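Local coordinates for protein mandelate racemase/muconate lactonizing enzyme (Roseovarius nubinhibens, PDB 2QDD) that is of unknown specific function but belongs to the enolase superfamily and probably catalyses a magnesium-dependent reaction, at residues S35-I40 / D330-G335; F11-P16 / G297-A302. One frame throughout, in Å; residues are numbered along the deposited sequence.

Interaction 1. Residues S35-I40 / D330-G335; sequences STYLRI and DDPIPG
Y37 meets P332 and I333 through a single atom, its hydroxyl oxygen. Between these two segments the contact is van der Waals throughout. Y37 OH lies 3.8 Å from I333 CD1 and 3.8 Å from I333 CG1, so the end of the isoleucine chain passes alongside it. P332 CG comes to 3.9 Å from the same Y37 OH, by way of the proline ring. The hydroxyl therefore rests in the notch between two consecutive side chains of the loop. The backbones stay far apart: the nearest pair, Y37 CA and P332 CA, is 10.7 Å apart, and the tyrosine spans the gap. Its CG stands anti to the carbonyl carbon (chi1 -86°), which sends the ring off the strand toward the loop.

In the enolase-superfamily fold, strand 29-42 belongs to the sheet of the N-terminal capping domain. Residues 330-335 lie in the long loop between helix 300-311 and strand 344-345 of the barrel domain. The contact thus joins the two domains.

The same buried Y37 OH is hydrogen-bonded to T299 OG1. In the loop, D331 OD1 accepts from I333 N at 3.0 Å, an Asx turn that probably helps to set P332 and I333. The N-H comes from above the carboxylate plane, 41° out of it. D331 OD2 forms a salt bridge with R339.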
loop_
_atom_site.group_PDB
_atom_site.type_symbol
_atom_site.label_atom_id
_atom_site.label_comp_id
_atom_site.label_asym_id
_atom_site.label_seq_id
_atom_site.Cartn_x
_atom_site.Cartn_y
_atom_site.Cartn_z
ATOM N N SER A 35 35.637 23.557 17.725
ATOM C CA SER A 35 35.618 22.270 18.401
ATOM C C SER A 35 35.459 22.430 19.903
ATOM O O SER A 35 36.004 23.352 20.502
ATOM C CB SER A 35 36.894 21.489 18.101
ATOM O OG SER A 35 36.821 20.184 18.638
ATOM N N THR A 36 34.705 21.517 20.498
ATOM C CA THR A 36 34.593 21.416 21.938
ATOM C C THR A 36 35.230 20.102 22.375
ATOM O O THR A 36 34.848 19.035 21.890
ATOM C CB THR A 36 33.111 21.457 22.369
ATOM O OG1 THR A 36 32.519 22.677 21.913
ATOM C CG2 THR A 36 32.975 21.381 23.875
ATOM N N TYR A 37 36.216 20.194 23.267
ATOM C CA TYR A 37 36.677 19.047 24.059
ATOM C C TYR A 37 35.986 19.035 25.416
ATOM O O TYR A 37 35.840 20.072 26.060
ATOM C CB TYR A 37 38.190 19.102 24.279
ATOM C CG TYR A 37 39.044 18.491 23.185
ATOM C CD1 TYR A 37 40.277 17.913 23.491
ATOM C CD2 TYR A 37 38.636 18.502 21.847
ATOM C CE1 TYR A 37 41.079 17.361 22.499
ATOM C CE2 TYR A 37 39.430 17.948 20.848
ATOM C CZ TYR A 37 40.650 17.378 21.181
ATOM O OH TYR A 37 41.442 16.829 20.199
ATOM N N LEU A 38 35.572 17.851 25.845
ATOM C CA LEU A 38 34.984 17.676 27.157
ATOM C C LEU A 38 35.785 16.653 27.955
ATOM O O LEU A 38 36.115 15.583 27.445
ATOM C CB LEU A 38 33.521 17.252 27.028
ATOM C CG LEU A 38 32.774 16.832 28.296
ATOM C CD1 LEU A 38 32.417 18.013 29.198
ATOM C CD2 LEU A 38 31.542 16.070 27.908
ATOM N N ARG A 39 36.109 17.003 29.198
ATOM C CA ARG A 39 36.769 16.087 30.125
ATOM C C ARG A 39 35.789 15.725 31.224
ATOM O O ARG A 39 35.222 16.608 31.862
ATOM C CB ARG A 39 38.023 16.736 30.732
ATOM C CG ARG A 39 38.683 15.897 31.825
ATOM C CD ARG A 39 39.935 16.542 32.388
ATOM N NE ARG A 39 39.646 17.717 33.204
ATOM C CZ ARG A 39 40.499 18.717 33.414
ATOM N NH1 ARG A 39 41.711 18.695 32.866
ATOM N NH2 ARG A 39 40.135 19.744 34.175
ATOM N N ILE A 40 35.589 14.428 31.432
ATOM C CA ILE A 40 34.766 13.938 32.534
ATOM C C ILE A 40 35.649 13.274 33.588
ATOM O O ILE A 40 36.301 12.258 33.316
ATOM C CB ILE A 40 33.680 12.924 32.059
ATOM C CG1 ILE A 40 32.793 13.543 30.969
ATOM C CG2 ILE A 40 32.853 12.435 33.243
ATOM C CD1 ILE A 40 31.491 12.789 30.712
ATOM N N ASP A 330 46.131 22.630 11.969
ATOM C CA ASP A 330 46.671 22.462 13.320
ATOM C C ASP A 330 46.417 21.055 13.879
ATOM O O ASP A 330 45.513 20.351 13.422
ATOM C CB ASP A 330 46.080 23.519 14.259
ATOM C CG ASP A 330 47.120 24.134 15.182
ATOM O OD1 ASP A 330 47.974 23.390 15.719
ATOM O OD2 ASP A 330 47.078 25.368 15.376
ATOM N N ASP A 331 47.222 20.657 14.864
ATOM C CA ASP A 331 47.027 19.403 15.597
ATOM C C ASP A 331 47.274 19.638 17.092
ATOM O O ASP A 331 48.406 19.921 17.498
ATOM C CB ASP A 331 47.971 18.317 15.057
ATOM C CG ASP A 331 47.609 16.902 15.528
ATOM O OD1 ASP A 331 46.756 16.724 16.427
ATOM O OD2 ASP A 331 48.206 15.949 14.989
ATOM N N PRO A 332 46.210 19.536 17.911
ATOM C CA PRO A 332 46.282 19.625 19.373
ATOM C C PRO A 332 46.622 18.314 20.098
ATOM O O PRO A 332 46.871 18.330 21.309
ATOM C CB PRO A 332 44.872 20.072 19.748
ATOM C CG PRO A 332 44.017 19.430 18.718
ATOM C CD PRO A 332 44.819 19.372 17.446
ATOM N N ILE A 333 46.615 17.197 19.373
ATOM C CA ILE A 333 46.999 15.898 19.937
ATOM C C ILE A 333 47.997 15.146 19.036
ATOM O O ILE A 333 47.654 14.105 18.463
ATOM C CB ILE A 333 45.760 15.014 20.266
ATOM C CG1 ILE A 333 44.683 15.143 19.178
ATOM C CG2 ILE A 333 45.177 15.388 21.627
ATOM C CD1 ILE A 333 43.711 13.994 19.151
ATOM N N PRO A 334 49.241 15.669 18.909
ATOM C CA PRO A 334 50.187 15.153 17.912
ATOM C C PRO A 334 50.634 13.730 18.234
ATOM O O PRO A 334 50.839 13.399 19.406
ATOM C CB PRO A 334 51.380 16.114 18.022
ATOM C CG PRO A 334 50.864 17.304 18.761
ATOM C CD PRO A 334 49.847 16.760 19.696
ATOM N N GLY A 335 50.737 12.896 17.201
ATOM C CA GLY A 335 51.122 11.493 17.354
ATOM C C GLY A 335 50.145 10.619 18.127
ATOM O O GLY A 335 50.507 9.535 18.596
#

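Interaction 2. Residues F11-P16 / G297-A302; sequences FHLDLP and GGTALA
L13 and T299 meet beside one flat group, the ring of Y37 from 35-40. L13 CD1 lies over one face of that ring and the L301 side chain over the other. The hydroxyl at its edge is the one hydrogen-bonded to T299. The contact between 11-16 and 297-302 is itself aliphatic. T299 CG2 sits 3.7 Å from L15 CD1 and 4.0 Å from L15 CD2, so the methyl faces the fork of the leucine. The two side chains cross at about a right angle. L13 CD2 is looser, 4.4 Å from T299 CG2. L15 CD1 also reaches the backbone, 4.3 Å from G298 CA. G298 has a positive phi, a backbone shape that glycine takes easily.

T299 has two different branches. Its OG1 lies between the backbone N and the carbonyl carbon (chi1 75°), while CG2 is turned to the strand. T299 is the N-cap of helix 300-311: OG1 accepts from L301 N at 3.1 Å, in a nearly straight bond (N-H...O 160°). E51 OE1 binds both T299 OG1 and A302 N, so it holds the cap from the capping-domain side. The methyl is buried against leucines, and the buried hydroxyl has several polar partners. One threonine thus divides its work, with its carbon branch packing the domain interface and its oxygen holding the start of a barrel helix.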
loop_
_atom_site.group_PDB
_atom_site.type_symbol
_atom_site.label_atom_id
_atom_site.label_comp_id
_atom_site.label_asym_id
_atom_site.label_seq_id
_atom_site.Cartn_x
_atom_site.Cartn_y
_atom_site.Cartn_z
ATOM N N PHE A 11 36.486 22.645 27.096
ATOM C CA PHE A 11 37.536 23.403 26.425
ATOM C C PHE A 11 37.034 23.812 25.052
ATOM O O PHE A 11 36.176 23.146 24.480
ATOM C CB PHE A 11 38.803 22.552 26.266
ATOM C CG PHE A 11 39.424 22.125 27.569
ATOM C CD1 PHE A 11 40.460 22.861 28.131
ATOM C CD2 PHE A 11 38.979 20.983 28.232
ATOM C CE1 PHE A 11 41.038 22.471 29.337
ATOM C CE2 PHE A 11 39.547 20.590 29.438
ATOM C CZ PHE A 11 40.580 21.333 29.990
ATOM N N HIS A 12 37.574 24.903 24.522
ATOM C CA HIS A 12 37.220 25.358 23.182
ATOM C C HIS A 12 38.466 25.482 22.301
ATOM O O HIS A 12 39.471 26.068 22.699
ATOM C CB HIS A 12 36.425 26.674 23.243
ATOM C CG HIS A 12 36.402 27.431 21.951
ATOM N ND1 HIS A 12 36.970 28.679 21.812
ATOM C CD2 HIS A 12 35.896 27.112 20.737
ATOM C CE1 HIS A 12 36.809 29.098 20.569
ATOM N NE2 HIS A 12 36.162 28.165 19.895
ATOM N N LEU A 13 38.384 24.914 21.105
ATOM C CA LEU A 13 39.524 24.808 20.213
ATOM C C LEU A 13 39.185 25.529 18.916
ATOM O O LEU A 13 38.134 25.287 18.322
ATOM C CB LEU A 13 39.850 23.334 19.938
ATOM C CG LEU A 13 40.617 22.499 20.980
ATOM C CD1 LEU A 13 39.747 22.043 22.154
ATOM C CD2 LEU A 13 41.255 21.293 20.322
ATOM N N ASP A 14 40.070 26.427 18.499
ATOM C CA ASP A 14 39.964 27.103 17.214
ATOM C C ASP A 14 40.854 26.371 16.215
ATOM O O ASP A 14 42.083 26.420 16.318
ATOM C CB ASP A 14 40.428 28.557 17.362
ATOM C CG ASP A 14 39.763 29.493 16.373
ATOM O OD1 ASP A 14 39.939 29.304 15.150
ATOM O OD2 ASP A 14 39.074 30.433 16.826
ATOM N N LEU A 15 40.238 25.680 15.260
ATOM C CA LEU A 15 40.981 24.793 14.368
ATOM C C LEU A 15 40.930 25.280 12.928
ATOM O O LEU A 15 39.922 25.078 12.248
ATOM C CB LEU A 15 40.442 23.365 14.431
ATOM C CG LEU A 15 40.313 22.622 15.754
ATOM C CD1 LEU A 15 39.434 21.422 15.504
ATOM C CD2 LEU A 15 41.681 22.189 16.269
ATOM N N PRO A 16 42.017 25.912 12.452
ATOM C CA PRO A 16 42.037 26.382 11.068
ATOM C C PRO A 16 42.050 25.216 10.085
ATOM O O PRO A 16 42.679 24.187 10.346
ATOM C CB PRO A 16 43.341 27.183 10.982
ATOM C CG PRO A 16 44.204 26.624 12.059
ATOM C CD PRO A 16 43.275 26.213 13.162
ATOM N N GLY A 297 33.362 16.203 11.734
ATOM C CA GLY A 297 34.603 16.947 11.582
ATOM C C GLY A 297 35.422 16.962 12.852
ATOM O O GLY A 297 35.047 16.346 13.858
ATOM N N GLY A 298 36.548 17.667 12.796
ATOM C CA GLY A 298 37.360 17.927 13.977
ATOM C C GLY A 298 38.602 17.070 14.061
ATOM O O GLY A 298 39.092 16.564 13.049
ATOM N N THR A 299 39.103 16.904 15.281
ATOM C CA THR A 299 40.447 16.391 15.491
ATOM C C THR A 299 40.453 14.869 15.468
ATOM O O THR A 299 39.398 14.233 15.360
ATOM C CB THR A 299 41.060 16.876 16.826
ATOM O OG1 THR A 299 40.473 16.158 17.918
ATOM C CG2 THR A 299 40.858 18.369 17.027
ATOM N N ALA A 300 41.652 14.301 15.603
ATOM C CA ALA A 300 41.849 12.858 15.692
ATOM C C ALA A 300 41.173 12.210 16.904
ATOM O O ALA A 300 41.101 10.989 16.983
ATOM C CB ALA A 300 43.343 12.521 15.656
ATOM N N LEU A 301 40.673 13.025 17.833
ATOM C CA LEU A 301 39.918 12.524 18.978
ATOM C C LEU A 301 38.535 11.972 18.574
ATOM O O LEU A 301 38.232 10.806 18.839
ATOM C CB LEU A 301 39.816 13.588 20.086
ATOM C CG LEU A 301 39.169 13.207 21.427
ATOM C CD1 LEU A 301 39.771 11.972 22.015
ATOM C CD2 LEU A 301 39.218 14.311 22.446
ATOM N N ALA A 302 37.724 12.804 17.922
ATOM C CA ALA A 302 36.482 12.362 17.268
ATOM C C ALA A 302 36.690 11.290 16.188
ATOM O O ALA A 302 35.918 10.333 16.111
ATOM C CB ALA A 302 35.727 13.562 16.688
#

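Interactions 1 and 2 are two parts of one domain interface, with centres about 6 Å apart. Strands 5-22 and 29-42 are antiparallel neighbours in the capping-domain sheet, and Y37 O accepts from F11 N at 2.8 Å. On the barrel side, I333 CD1 packs 3.5 Å from L301 N, so the loop 330-335 lies against the helix start. Y37 belongs to interaction 1 but reaches into interaction 2, with OH 2.6 Å from T299 OG1 and CE1 3.6 Å from L301 CD2. Both contacts lie away from the magnesium ligands D196, E220, D243 and E244, which the barrel carries. No magnesium is bound to this chain in the model.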